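Local atomic coordinates of protein Thf1 (Thermosynechococcus elongatus, PDB entry 5MJR), a protein that associates with the FtsH protease complex involved in photosystem II repair and may take part in photosynthetic membrane biogenesis. Residues S41-F46 and D201-A206; E48-E53 and T75-F80; H55-N60 and S149-V154. All coordinates share one frame; numbering follows the deposited sequence. Where two conformers were deposited one is given.

Contact 1 (S41-F46 and D201-A206)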
ATOM      1  N   SER A  41      -9.876   9.489  18.438  1.00 11.49           N
ATOM      2  CA  SER A  41     -10.024   8.034  18.586  1.00 12.26           C
ATOM      3  C   SER A  41     -10.357   7.244  17.343  1.00 10.63           C
ATOM      4  O   SER A  41      -9.880   6.146  17.180  1.00 13.31           O
ATOM      5  CB  SER A  41     -11.038   7.668  19.720  1.00 18.73           C
ATOM      6  OG  SER A  41     -12.234   8.266  19.480  1.00 20.43           O
ATOM      7  N   ILE A  42     -11.191   7.825  16.479  1.00 10.84           N
ATOM      8  CA  ILE A  42     -11.510   7.099  15.238  1.00 10.68           C
ATOM      9  C   ILE A  42     -10.208   6.770  14.485  1.00 10.35           C
ATOM     10  O   ILE A  42     -10.048   5.632  13.960  1.00 13.43           O
ATOM     11  CB  ILE A  42     -12.440   7.966  14.384  1.00 12.21           C
ATOM     12  CG1 ILE A  42     -13.816   8.107  14.959  1.00 13.64           C
ATOM     13  CG2 ILE A  42     -12.536   7.407  12.977  1.00 13.15           C
ATOM     14  CD1 ILE A  42     -14.666   9.189  14.325  1.00 15.06           C
ATOM     15  N   TYR A  43      -9.334   7.759  14.405  1.00 10.34           N
ATOM     16  CA  TYR A  43      -8.111   7.639  13.620  1.00 10.60           C
ATOM     17  C   TYR A  43      -6.996   6.934  14.372  1.00 10.49           C
ATOM     18  O   TYR A  43      -6.248   6.176  13.765  1.00 12.50           O
ATOM     19  CB  TYR A  43      -7.695   9.032  13.161  1.00 11.27           C
ATOM     20  CG  TYR A  43      -8.634   9.541  12.118  1.00 10.28           C
ATOM     21  CD1 TYR A  43      -8.563   9.095  10.802  1.00 10.75           C
ATOM     22  CD2 TYR A  43      -9.675  10.402  12.393  1.00 12.07           C
ATOM     23  CE1 TYR A  43      -9.420   9.526   9.824  1.00 11.67           C
ATOM     24  CE2 TYR A  43     -10.575  10.829  11.457  1.00 13.17           C
ATOM     25  CZ  TYR A  43     -10.451  10.410  10.162  1.00 12.62           C
ATOM     26  OH  TYR A  43     -11.314  10.784   9.203  1.00 12.88           O
ATOM     27  N   ARG A  44      -6.970   7.053  15.695  1.00 10.91           N
ATOM     28  CA  ARG A  44      -5.984   6.253  16.484  1.00 12.14           C
ATOM     29  C   ARG A  44      -6.236   4.780  16.223  1.00 11.19           C
ATOM     30  O   ARG A  44      -5.248   4.008  16.115  1.00 12.16           O
ATOM     31  CB  ARG A  44      -6.075   6.565  17.962  1.00 15.09           C
ATOM     32  CG  ARG A  44      -5.572   7.933  18.283  1.00 17.59           C
ATOM     33  CD  ARG A  44      -5.170   8.200  19.755  1.00 18.93           C
ATOM     34  NE  ARG A  44      -6.060   7.566  20.762  1.00 26.71           N
ATOM     35  CZ  ARG A  44      -7.141   8.132  21.309  1.00 28.50           C
ATOM     36  NH1 ARG A  44      -7.583   9.328  20.958  1.00 25.66           N
ATOM     37  NH2 ARG A  44      -7.884   7.484  22.217  1.00 34.70           N
ATOM     38  N   ARG A  45      -7.501   4.332  16.100  1.00 10.94           N
ATOM     39  CA  ARG A  45      -7.743   2.951  15.856  1.00 11.99           C
ATOM     40  C   ARG A  45      -7.111   2.493  14.495  1.00 11.12           C
ATOM     41  O   ARG A  45      -6.434   1.477  14.404  1.00 12.54           O
ATOM     42  CB  ARG A  45      -9.235   2.618  15.863  1.00 14.09           C
ATOM     43  CG  ARG A  45      -9.940   2.721  17.165  1.00 23.36           C
ATOM     44  CD  ARG A  45     -11.359   2.099  17.252  1.00 30.80           C
ATOM     45  NE  ARG A  45     -12.407   2.891  16.548  1.00 29.71           N
ATOM     46  CZ  ARG A  45     -13.034   3.977  17.075  1.00 38.87           C
ATOM     47  NH1 ARG A  45     -12.743   4.433  18.312  1.00 43.20           N
ATOM     48  NH2 ARG A  45     -14.010   4.610  16.398  1.00 34.60           N
ATOM     49  N   PHE A  46      -7.316   3.284  13.424  1.00 10.97           N
ATOM     50  CA  PHE A  46      -6.800   2.949  12.096  1.00 11.89           C
ATOM     51  C   PHE A  46      -5.277   3.020  12.088  1.00 10.95           C
ATOM     52  O   PHE A  46      -4.582   2.132  11.527  1.00 10.95           O
ATOM     53  CB  PHE A  46      -7.453   3.843  11.049  1.00 12.73           C
ATOM     54  CG  PHE A  46      -8.810   3.386  10.587  1.00 18.67           C
ATOM     55  CD1 PHE A  46      -9.921   3.524  11.347  1.00 18.15           C
ATOM     56  CD2 PHE A  46      -8.920   2.812   9.335  1.00 21.52           C
ATOM     57  CE1 PHE A  46     -11.192   3.023  10.937  1.00 20.68           C
ATOM     58  CE2 PHE A  46     -10.133   2.394   8.839  1.00 24.48           C
ATOM     59  CZ  PHE A  46     -11.302   2.479   9.672  1.00 23.11           C
ATOM     60  N   ASP A 201     -16.120   3.352   3.287  1.00 21.40           N
ATOM     61  CA  ASP A 201     -16.877   4.406   3.997  1.00 22.47           C
ATOM     62  C   ASP A 201     -17.001   4.091   5.495  1.00 20.25           C
ATOM     63  O   ASP A 201     -17.529   4.918   6.242  1.00 22.99           O
ATOM     64  CB  ASP A 201     -18.289   4.560   3.437  1.00 24.97           C
ATOM     65  CG  ASP A 201     -19.025   5.822   3.933  1.00 24.05           C
ATOM     66  OD1 ASP A 201     -18.567   7.026   3.768  1.00 23.95           O
ATOM     67  OD2 ASP A 201     -20.147   5.505   4.442  1.00 25.46           O
ATOM     68  N   LYS A 202     -16.507   2.921   5.921  1.00 19.20           N
ATOM     69  CA  LYS A 202     -16.696   2.468   7.342  1.00 18.09           C
ATOM     70  C   LYS A 202     -16.131   3.445   8.388  1.00 17.19           C
ATOM     71  O   LYS A 202     -16.802   3.760   9.430  1.00 17.67           O
ATOM     72  CB  LYS A 202     -16.196   1.065   7.525  1.00 28.91           C
ATOM     73  CG  LYS A 202     -17.136   0.027   6.850  1.00 38.47           C
ATOM     74  CD  LYS A 202     -17.542  -0.993   7.867  1.00 55.61           C
ATOM     75  CE  LYS A 202     -18.402  -2.102   7.276  1.00 67.26           C
ATOM     76  NZ  LYS A 202     -17.925  -3.412   7.859  1.00 92.23           N
ATOM     77  N   ILE A 203     -15.026   4.114   8.030  1.00 14.01           N
ATOM     78  CA  ILE A 203     -14.442   5.067   8.968  1.00 11.76           C
ATOM     79  C   ILE A 203     -15.373   6.295   9.149  1.00 13.31           C
ATOM     80  O   ILE A 203     -15.270   7.010  10.159  1.00 13.54           O
ATOM     81  CB  ILE A 203     -13.089   5.560   8.481  1.00 13.73           C
ATOM     82  CG1 ILE A 203     -12.274   6.199   9.625  1.00 15.70           C
ATOM     83  CG2 ILE A 203     -13.259   6.466   7.250  1.00 16.16           C
ATOM     84  CD1 ILE A 203     -10.782   6.276   9.406  1.00 18.00           C
ATOM     85  N   ASN A 204     -16.341   6.539   8.228  1.00 13.46           N
ATOM     86  CA  ASN A 204     -17.312   7.642   8.330  1.00 13.57           C
ATOM     87  C   ASN A 204     -18.602   7.279   9.019  1.00 13.44           C
ATOM     88  O   ASN A 204     -19.494   8.135   9.068  1.00 16.66           O
ATOM     89  CB  ASN A 204     -17.633   8.099   6.888  1.00 14.00           C
ATOM     90  CG  ASN A 204     -16.435   8.677   6.187  1.00 13.60           C
ATOM     91  OD1 ASN A 204     -15.594   9.369   6.736  1.00 13.94           O
ATOM     92  ND2 ASN A 204     -16.309   8.254   4.914  1.00 16.49           N
ATOM     93  N   GLN A 205     -18.693   6.056   9.518  0.50 16.23           N
ATOM     94  CA  GLN A 205     -19.938   5.535  10.112  0.50 18.96           C
ATOM     95  C   GLN A 205     -19.790   5.255  11.582  0.50 18.83           C
ATOM     96  O   GLN A 205     -18.669   5.085  12.057  0.50 18.21           O
ATOM     97  CB  GLN A 205     -20.307   4.214   9.408  0.50 22.61           C
ATOM     98  CG  GLN A 205     -20.405   4.342   7.892  0.50 25.50           C
ATOM     99  CD  GLN A 205     -20.713   3.050   7.153  0.50 23.47           C
ATOM    100  OE1 GLN A 205     -21.031   2.047   7.777  0.50 31.49           O
ATOM    101  NE2 GLN A 205     -20.599   3.088   5.787  0.50 28.91           N
ATOM    102  N   ALA A 206     -20.887   5.183  12.339  1.00 20.28           N
ATOM    103  CA  ALA A 206     -20.783   4.794  13.824  1.00 24.02           C
ATOM    104  C   ALA A 206     -20.266   3.377  13.937  1.00 30.57           C
ATOM    105  O   ALA A 206     -19.537   2.953  14.858  1.00 38.65           O
ATOM    106  CB  ALA A 206     -22.097   4.909  14.539  1.00 33.03           C
TER

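Contact 2 (E48-E53 and T75-F80)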
ATOM      1  N   GLU A  48      -3.113   2.787  14.669  1.00 11.19           N
ATOM      2  CA  GLU A  48      -2.499   1.710  15.436  1.00 11.24           C
ATOM      3  C   GLU A  48      -2.638   0.346  14.697  1.00 10.62           C
ATOM      4  O   GLU A  48      -1.713  -0.475  14.788  1.00 11.75           O
ATOM      5  CB  GLU A  48      -3.031   1.667  16.876  1.00 11.68           C
ATOM      6  CG  GLU A  48      -2.597   2.888  17.712  1.00 11.88           C
ATOM      7  CD  GLU A  48      -2.908   2.782  19.206  1.00 14.11           C
ATOM      8  OE1 GLU A  48      -3.382   1.705  19.650  1.00 18.42           O
ATOM      9  OE2 GLU A  48      -2.719   3.871  19.854  1.00 17.74           O
ATOM     10  N   GLU A  49      -3.791   0.106  14.022  1.00 10.26           N
ATOM     11  CA  GLU A  49      -3.926  -1.129  13.262  1.00 12.94           C
ATOM     12  C   GLU A  49      -2.813  -1.157  12.160  1.00 10.04           C
ATOM     13  O   GLU A  49      -2.211  -2.226  11.959  1.00 11.26           O
ATOM     14  CB  GLU A  49      -5.312  -1.237  12.634  1.00 15.93           C
ATOM     15  CG  GLU A  49      -6.423  -1.717  13.540  1.00 22.82           C
ATOM     16  CD  GLU A  49      -7.750  -2.023  12.822  1.00 37.11           C
ATOM     17  OE1 GLU A  49      -7.735  -2.225  11.585  1.00 39.83           O
ATOM     18  OE2 GLU A  49      -8.773  -2.055  13.569  1.00 47.05           O
ATOM     19  N   LEU A  50      -2.569  -0.081  11.496  1.00 10.19           N
ATOM     20  CA  LEU A  50      -1.538  -0.012  10.440  1.00 10.02           C
ATOM     21  C   LEU A  50      -0.145  -0.238  11.066  1.00  9.27           C
ATOM     22  O   LEU A  50       0.704  -0.925  10.496  1.00 10.49           O
ATOM     23  CB  LEU A  50      -1.656   1.266   9.629  1.00 11.24           C
ATOM     24  CG  LEU A  50      -0.768   1.357   8.400  1.00 10.78           C
ATOM     25  CD1 LEU A  50      -0.963   0.203   7.397  1.00 12.78           C
ATOM     26  CD2 LEU A  50      -0.940   2.699   7.773  1.00 11.33           C
ATOM     27  N   LEU A  51       0.084   0.432  12.230  1.00  9.27           N
ATOM     28  CA  LEU A  51       1.406   0.267  12.887  1.00  9.54           C
ATOM     29  C   LEU A  51       1.642  -1.218  13.198  1.00  9.37           C
ATOM     30  O   LEU A  51       2.771  -1.712  13.013  1.00 10.24           O
ATOM     31  CB  LEU A  51       1.449   1.098  14.220  1.00 11.99           C
ATOM     32  CG  LEU A  51       1.628   2.588  14.052  1.00 12.67           C
ATOM     33  CD1 LEU A  51       1.416   3.235  15.428  1.00 17.34           C
ATOM     34  CD2 LEU A  51       3.055   2.969  13.598  1.00 13.73           C
ATOM     35  N   VAL A  52       0.648  -1.905  13.730  1.00  8.67           N
ATOM     36  CA  VAL A  52       0.781  -3.310  14.036  1.00  8.81           C
ATOM     37  C   VAL A  52       1.039  -4.156  12.764  1.00  9.43           C
ATOM     38  O   VAL A  52       1.910  -5.021  12.738  1.00 10.83           O
ATOM     39  CB  VAL A  52      -0.443  -3.847  14.813  1.00  9.77           C
ATOM     40  CG1 VAL A  52      -0.444  -5.351  14.948  1.00 13.05           C
ATOM     41  CG2 VAL A  52      -0.518  -3.141  16.215  1.00 11.19           C
ATOM     42  N   GLU A  53       0.209  -3.875  11.743  1.00  9.25           N
ATOM     43  CA  GLU A  53       0.311  -4.643  10.487  1.00  9.97           C
ATOM     44  C   GLU A  53       1.699  -4.532   9.894  1.00  8.91           C
ATOM     45  O   GLU A  53       2.277  -5.582   9.512  1.00 10.42           O
ATOM     46  CB  GLU A  53      -0.784  -4.093   9.519  1.00 11.26           C
ATOM     47  CG  GLU A  53      -0.829  -4.832   8.215  1.00 13.21           C
ATOM     48  CD  GLU A  53      -1.897  -4.323   7.287  1.00 15.14           C
ATOM     49  OE1 GLU A  53      -2.351  -3.146   7.459  1.00 15.85           O
ATOM     50  OE2 GLU A  53      -2.290  -5.065   6.347  1.00 16.30           O
ATOM     51  N   THR A  75      -1.042   4.419  -0.212  1.00  8.31           N
ATOM     52  CA  THR A  75      -2.477   4.438  -0.708  1.00  9.17           C
ATOM     53  C   THR A  75      -3.424   4.199   0.444  1.00  9.03           C
ATOM     54  O   THR A  75      -4.445   4.918   0.553  1.00 10.56           O
ATOM     55  CB  THR A  75      -2.622   3.347  -1.830  1.00  9.42           C
ATOM     56  OG1 THR A  75      -1.777   3.704  -2.919  1.00 10.52           O
ATOM     57  CG2 THR A  75      -4.057   3.309  -2.315  1.00 11.11           C
ATOM     58  N   ALA A  76      -3.181   3.139   1.231  1.00  8.35           N
ATOM     59  CA  ALA A  76      -4.086   2.804   2.327  1.00  9.31           C
ATOM     60  C   ALA A  76      -4.168   4.019   3.328  1.00  9.04           C
ATOM     61  O   ALA A  76      -5.276   4.381   3.791  1.00 10.49           O
ATOM     62  CB  ALA A  76      -3.670   1.579   3.042  1.00 11.52           C
ATOM     63  N   PHE A  77      -2.997   4.536   3.699  1.00  8.69           N
ATOM     64  CA  PHE A  77      -2.945   5.656   4.617  1.00  9.03           C
ATOM     65  C   PHE A  77      -3.727   6.821   4.020  1.00  9.76           C
ATOM     66  O   PHE A  77      -4.591   7.414   4.688  1.00 10.64           O
ATOM     67  CB  PHE A  77      -1.488   6.052   4.886  1.00 10.33           C
ATOM     68  CG  PHE A  77      -1.336   7.235   5.799  1.00  9.17           C
ATOM     69  CD1 PHE A  77      -1.323   8.458   5.333  1.00  9.95           C
ATOM     70  CD2 PHE A  77      -1.201   7.009   7.184  1.00 11.01           C
ATOM     71  CE1 PHE A  77      -1.134   9.591   6.225  1.00 10.54           C
ATOM     72  CE2 PHE A  77      -1.031   8.104   8.052  1.00 10.76           C
ATOM     73  CZ  PHE A  77      -1.033   9.348   7.574  1.00 10.68           C
ATOM     74  N   ASP A  78      -3.417   7.199   2.784  1.00  9.96           N
ATOM     75  CA  ASP A  78      -4.063   8.361   2.195  1.00 10.89           C
ATOM     76  C   ASP A  78      -5.595   8.185   2.123  1.00 11.03           C
ATOM     77  O   ASP A  78      -6.326   9.137   2.363  1.00 12.42           O
ATOM     78  CB  ASP A  78      -3.573   8.606   0.811  1.00 13.31           C
ATOM     79  CG  ASP A  78      -2.181   9.248   0.728  1.00 17.85           C
ATOM     80  OD1 ASP A  78      -1.540   9.561   1.772  1.00 24.18           O
ATOM     81  OD2 ASP A  78      -1.635   9.246  -0.429  1.00 23.54           O
ATOM     82  N   GLN A  79      -6.066   6.967   1.858  1.00 10.33           N
ATOM     83  CA  GLN A  79      -7.508   6.705   1.737  1.00 12.17           C
ATOM     84  C   GLN A  79      -8.171   6.804   3.056  1.00 11.08           C
ATOM     85  O   GLN A  79      -9.196   7.523   3.181  1.00 11.91           O
ATOM     86  CB  GLN A  79      -7.752   5.329   1.099  1.00 13.68           C
ATOM     87  CG  GLN A  79      -9.218   4.985   0.833  1.00 19.86           C
ATOM     88  CD  GLN A  79     -10.119   4.734   2.017  1.00 26.08           C
ATOM     89  OE1 GLN A  79      -9.789   4.036   2.958  1.00 32.64           O
ATOM     90  NE2 GLN A  79     -11.395   5.303   1.881  1.00 23.93           N
ATOM     91  N   PHE A  80      -7.659   6.178   4.130  1.00 10.89           N
ATOM     92  CA  PHE A  80      -8.328   6.263   5.459  1.00 10.85           C
ATOM     93  C   PHE A  80      -8.162   7.641   6.038  1.00 11.61           C
ATOM     94  O   PHE A  80      -9.013   8.015   6.864  1.00 12.82           O
ATOM     95  CB  PHE A  80      -8.111   5.104   6.405  1.00 13.12           C
ATOM     96  CG  PHE A  80      -6.860   5.044   7.201  1.00 14.13           C
ATOM     97  CD1 PHE A  80      -6.462   6.013   8.165  1.00 16.69           C
ATOM     98  CD2 PHE A  80      -5.990   3.961   6.995  1.00 14.04           C
ATOM     99  CE1 PHE A  80      -5.243   5.794   8.839  1.00 18.11           C
ATOM    100  CE2 PHE A  80      -4.815   3.816   7.676  1.00 13.87           C
ATOM    101  CZ  PHE A  80      -4.427   4.759   8.541  1.00 15.05           C
TER

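Contact 3 (H55-N60 and S149-V154)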
ATOM      1  N   HIS A  55       4.487  -3.673  11.471  1.00  9.80           N
ATOM      2  CA  HIS A  55       5.493  -4.244  12.374  1.00  9.43           C
ATOM      3  C   HIS A  55       5.541  -5.784  12.136  1.00 10.20           C
ATOM      4  O   HIS A  55       6.601  -6.386  12.081  1.00 12.28           O
ATOM      5  CB  HIS A  55       5.090  -3.903  13.809  1.00 11.19           C
ATOM      6  CG  HIS A  55       6.038  -4.423  14.790  1.00 11.29           C
ATOM      7  ND1 HIS A  55       6.964  -3.614  15.427  1.00 15.04           N
ATOM      8  CD2 HIS A  55       6.189  -5.673  15.281  1.00 13.76           C
ATOM      9  CE1 HIS A  55       7.663  -4.385  16.252  1.00 14.56           C
ATOM     10  NE2 HIS A  55       7.247  -5.653  16.167  1.00 13.77           N
ATOM     11  N   LEU A  56       4.378  -6.423  12.106  1.00 10.93           N
ATOM     12  CA  LEU A  56       4.311  -7.876  11.978  1.00 11.81           C
ATOM     13  C   LEU A  56       4.873  -8.371  10.634  1.00 11.52           C
ATOM     14  O   LEU A  56       5.444  -9.459  10.562  1.00 13.42           O
ATOM     15  CB  LEU A  56       2.959  -8.379  12.248  1.00 15.56           C
ATOM     16  CG  LEU A  56       2.438  -8.145  13.687  1.00 20.45           C
ATOM     17  CD1 LEU A  56       1.027  -8.670  13.704  1.00 25.67           C
ATOM     18  CD2 LEU A  56       3.394  -8.869  14.688  1.00 25.25           C
ATOM     19  N   LEU A  57       4.737  -7.551   9.609  1.00 10.32           N
ATOM     20  CA  LEU A  57       5.445  -7.875   8.334  1.00 10.93           C
ATOM     21  C   LEU A  57       6.984  -7.784   8.515  1.00 11.30           C
ATOM     22  O   LEU A  57       7.698  -8.706   8.077  1.00 12.47           O
ATOM     23  CB  LEU A  57       4.987  -6.952   7.259  1.00 12.27           C
ATOM     24  CG  LEU A  57       3.573  -7.223   6.751  1.00 13.58           C
ATOM     25  CD1 LEU A  57       3.101  -6.109   5.837  1.00 13.95           C
ATOM     26  CD2 LEU A  57       3.521  -8.565   6.006  1.00 15.52           C
ATOM     27  N   ARG A  58       7.461  -6.713   9.147  0.50 12.20           N
ATOM     28  CA  ARG A  58       8.917  -6.546   9.243  0.50 15.04           C
ATOM     29  C   ARG A  58       9.546  -7.711  10.024  0.50 16.42           C
ATOM     30  O   ARG A  58      10.700  -8.090   9.717  0.50 19.19           O
ATOM     31  CB  ARG A  58       9.224  -5.223   9.932  0.50 17.28           C
ATOM     32  CG  ARG A  58       8.949  -4.031   9.015  0.50 19.03           C
ATOM     33  CD  ARG A  58       9.368  -2.661   9.616  0.50 21.62           C
ATOM     34  NE  ARG A  58       8.777  -2.397  10.921  0.50 17.78           N
ATOM     35  CZ  ARG A  58       9.409  -2.312  12.113  0.50 18.01           C
ATOM     36  NH1 ARG A  58      10.805  -2.400  12.172  0.50 26.24           N
ATOM     37  NH2 ARG A  58       8.554  -2.044  13.236  0.50 11.75           N
ATOM     38  N   VAL A  59       8.854  -8.256  11.028  1.00 15.43           N
ATOM     39  CA  VAL A  59       9.425  -9.317  11.813  1.00 17.09           C
ATOM     40  C   VAL A  59       9.376 -10.661  11.072  1.00 19.40           C
ATOM     41  O   VAL A  59       9.954 -11.617  11.499  1.00 21.58           O
ATOM     42  CB  VAL A  59       8.952  -9.383  13.265  1.00 24.78           C
ATOM     43  CG1 VAL A  59       9.133  -8.101  13.972  1.00 28.82           C
ATOM     44  CG2 VAL A  59       7.585  -9.775  13.307  1.00 25.52           C
ATOM     45  N   ASN A  60       8.661 -10.730   9.969  1.00 16.68           N
ATOM     46  CA  ASN A  60       8.508 -11.978   9.200  1.00 16.21           C
ATOM     47  C   ASN A  60       9.718 -12.139   8.319  1.00 13.79           C
ATOM     48  O   ASN A  60      10.042 -11.311   7.483  1.00 14.61           O
ATOM     49  CB  ASN A  60       7.247 -11.900   8.347  1.00 16.21           C
ATOM     50  CG  ASN A  60       6.868 -13.201   7.665  1.00 16.59           C
ATOM     51  OD1 ASN A  60       7.687 -13.826   7.043  1.00 25.71           O
ATOM     52  ND2 ASN A  60       5.650 -13.663   7.881  1.00 20.62           N
ATOM     53  N   SER A 149       1.090  -9.501   1.653  1.00 10.63           N
ATOM     54  CA  SER A 149       0.198  -8.685   2.501  1.00 10.32           C
ATOM     55  C   SER A 149      -0.950  -8.180   1.655  1.00  9.69           C
ATOM     56  O   SER A 149      -0.767  -7.821   0.468  1.00 10.81           O
ATOM     57  CB  SER A 149       1.038  -7.495   3.031  1.00 11.22           C
ATOM     58  OG  SER A 149       0.218  -6.529   3.730  1.00 12.50           O
ATOM     59  N   ARG A 150      -2.085  -7.923   2.303  1.00  9.82           N
ATOM     60  CA  ARG A 150      -3.144  -7.149   1.630  1.00 10.91           C
ATOM     61  C   ARG A 150      -2.668  -5.823   1.151  1.00  9.29           C
ATOM     62  O   ARG A 150      -3.211  -5.246   0.226  1.00 10.31           O
ATOM     63  CB  ARG A 150      -4.357  -7.017   2.590  1.00 12.22           C
ATOM     64  CG  ARG A 150      -4.107  -6.176   3.765  1.00 11.77           C
ATOM     65  CD  ARG A 150      -4.639  -4.758   3.564  1.00 13.94           C
ATOM     66  NE  ARG A 150      -4.254  -3.887   4.653  1.00 15.52           N
ATOM     67  CZ  ARG A 150      -4.731  -2.658   4.844  1.00 12.56           C
ATOM     68  NH1 ARG A 150      -5.626  -2.124   3.985  1.00 15.50           N
ATOM     69  NH2 ARG A 150      -4.199  -1.925   5.806  1.00 13.80           N
ATOM     70  N   LEU A 151      -1.626  -5.256   1.817  1.00  9.40           N
ATOM     71  CA  LEU A 151      -1.040  -4.013   1.298  1.00  9.36           C
ATOM     72  C   LEU A 151      -0.483  -4.126  -0.107  1.00  8.94           C
ATOM     73  O   LEU A 151      -0.504  -3.128  -0.828  1.00  9.55           O
ATOM     74  CB  LEU A 151      -0.029  -3.440   2.314  1.00  9.01           C
ATOM     75  CG  LEU A 151      -0.557  -2.961   3.660  1.00 10.40           C
ATOM     76  CD1 LEU A 151       0.537  -2.865   4.676  1.00 12.53           C
ATOM     77  CD2 LEU A 151      -1.281  -1.677   3.441  1.00 13.20           C
ATOM     78  N   HIS A 152       0.004  -5.307  -0.469  1.00  9.28           N
ATOM     79  CA  HIS A 152       0.464  -5.444  -1.845  1.00  9.45           C
ATOM     80  C   HIS A 152      -0.721  -5.460  -2.829  1.00  8.66           C
ATOM     81  O   HIS A 152      -0.587  -4.927  -3.930  1.00 10.24           O
ATOM     82  CB  HIS A 152       1.148  -6.798  -1.962  1.00  8.98           C
ATOM     83  CG  HIS A 152       2.424  -6.885  -1.205  1.00 10.37           C
ATOM     84  ND1 HIS A 152       2.583  -7.826  -0.220  1.00 10.41           N
ATOM     85  CD2 HIS A 152       3.579  -6.185  -1.330  1.00 11.10           C
ATOM     86  CE1 HIS A 152       3.849  -7.671   0.218  1.00  9.30           C
ATOM     87  NE2 HIS A 152       4.471  -6.663  -0.417  1.00 10.64           N
ATOM     88  N   ALA A 153      -1.891  -5.948  -2.411  1.00  8.90           N
ATOM     89  CA  ALA A 153      -3.126  -5.828  -3.197  1.00  9.66           C
ATOM     90  C   ALA A 153      -3.557  -4.380  -3.405  1.00  9.89           C
ATOM     91  O   ALA A 153      -3.884  -3.949  -4.459  1.00  9.67           O
ATOM     92  CB  ALA A 153      -4.279  -6.645  -2.645  1.00 10.46           C
ATOM     93  N   VAL A 154      -3.516  -3.593  -2.304  1.00 10.39           N
ATOM     94  CA  VAL A 154      -3.825  -2.181  -2.355  1.00  9.65           C
ATOM     95  C   VAL A 154      -2.879  -1.489  -3.319  1.00  8.91           C
ATOM     96  O   VAL A 154      -3.273  -0.652  -4.131  1.00 10.74           O
ATOM     97  CB  VAL A 154      -3.909  -1.556  -0.951  1.00 10.55           C
ATOM     98  CG1 VAL A 154      -4.128  -0.046  -1.059  1.00 11.78           C
ATOM     99  CG2 VAL A 154      -5.010  -2.237  -0.119  1.00 14.21           C
TER

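Contact 1 (S41-F46 and D201-A206)
With CG1 swung opposite its amide nitrogen (chi1 -162°) and the chain extended again at chi2, Ile203 carries CD1 out between Tyr43 and Phe46; chi1 of -82° brings the Phe46 ring beside Ile203, and its rotation about CB-CG presents one face to that methyl. The outcome is a CH-pi contact: Ile203 CD1 lies 3.5 Å from the centroid of the Phe46 ring, only 11° off the ring normal. The same methyl meets Tyr43 at CE1, 3.5 Å from Ile203 CD1, with the two side chains crossing at about a right angle. Further back, Ile203 CG1 rests against Ile42 CG2 at 3.6 Å. This is a surface contact in an all-helical chain: the short 3-10 turn 202-204, which follows helix 186-198 near the end of the modelled chain, is laid against the first turns of helix 41-58. No hydrogen bond joins the segments. A serine in place of Phe46 would probably open a gap beside the Ile203 methyl and take away its CH-pi partner. Within the turn, Asp201 takes Asn204 ND2 on OD1 at 2.8 Å from above the carboxylate plane and Gln205 NE2 on OD2 from the anti side.

Contact 2 (E48-E53 and T75-F80)
Leu50 CD2 is the methyl that meets two phenylalanines, 4.0 Å from CE2 of Phe80 and 4.4 Å from CD2 of Phe77. It is a helix-to-helix contact in the all-helical core, between the middle of helix 41-58 and the last turns of helix 67-80. In both cases the methyl comes to the rim of the ring, near its plane, instead of lying over a face; against Phe80 it faces the CE2-CZ side, with CZ 4.1 Å from Leu50 CD2. At 4.0 Å and beyond, this is loose van der Waals contact. Leu50 reaches across with its CG anti to the backbone N (chi1 -172°), while in Phe80 CG lies between the backbone N and the carbonyl carbon (chi1 81°), with the ring beside Leu50. The next shell packs round these groups: Phe77 meets Phe94 edge-to-face, Phe80 meets the ring of Phe46, and Leu50 also leans on Leu97 of helix 90-100. Farther out, Gln79 NE2 donates to the carbonyl of Leu200, tying helix 67-80 to the chain that follows helix 186-198. Within helix 67-80, the carbonyl oxygen of Phe77 lies 4.1 Å above the plane of the Phe80 ring, displaced toward its rim.

Contact 3 (H55-N60 and S149-V154)
Leu57 presses its CD1 methyl onto Ser149, 3.6 Å from OG and 3.7 Å from CB of that serine, and this is the tight part of the contact. The second branch also takes part, with Leu57 CD2 lying 4.0 Å from Ser149 CB; both methyls thus meet CB, while only CD1 also reaches OG. Toward Leu151 the fit is slacker: its CD1 stands 4.3 Å from Leu57 CD1, and no hydrogen bond crosses between the segments. What the leucine packs against is the start of helix 150-162, where Ser149 is the N-cap and forms a capping box with His152. A chi1 of 172° places Ser149 OG where it accepts from Leu151 N at 2.9 Å, while Ser149 N donates to His152 ND1 at 2.9 Å, with an N-H...acceptor angle of 159° and the donor near the imidazole plane. That second bond fixes the rotation of the ring, and the two together tie up polar groups of a buried helix start beside an aliphatic neighbour. Phe69 of helix 67-80 also packs against Leu57, Leu151 and His152. The other side of segment 55-60 is more open: Leu56 and Val59 are solvent-exposed, in contrast to the buried Leu57 between them in sequence.

How the contacts relate
Helix 41-58 runs through all three contacts, meeting the 3-10 turn 202-204 near the end of the modelled chain at its start, helix 67-80 in its middle and the cap of helix 150-162 near its end. Centre to centre, contacts 1 and 2 lie about 11 Å apart, as do 2 and 3, while contacts 1 and 3 are about 21 Å apart and do not touch. Contact 1 spans both others along the chain; contacts 2 and 3 interleave. Neighbours join directly: Phe46 CB packs 3.7 Å from Phe80 CE1, and Glu53 OE1 bridges to Arg150 NH2 at 2.8 Å. One helix thus ties sequence-distant parts of the Thf1-family fold together, from surface to buried core.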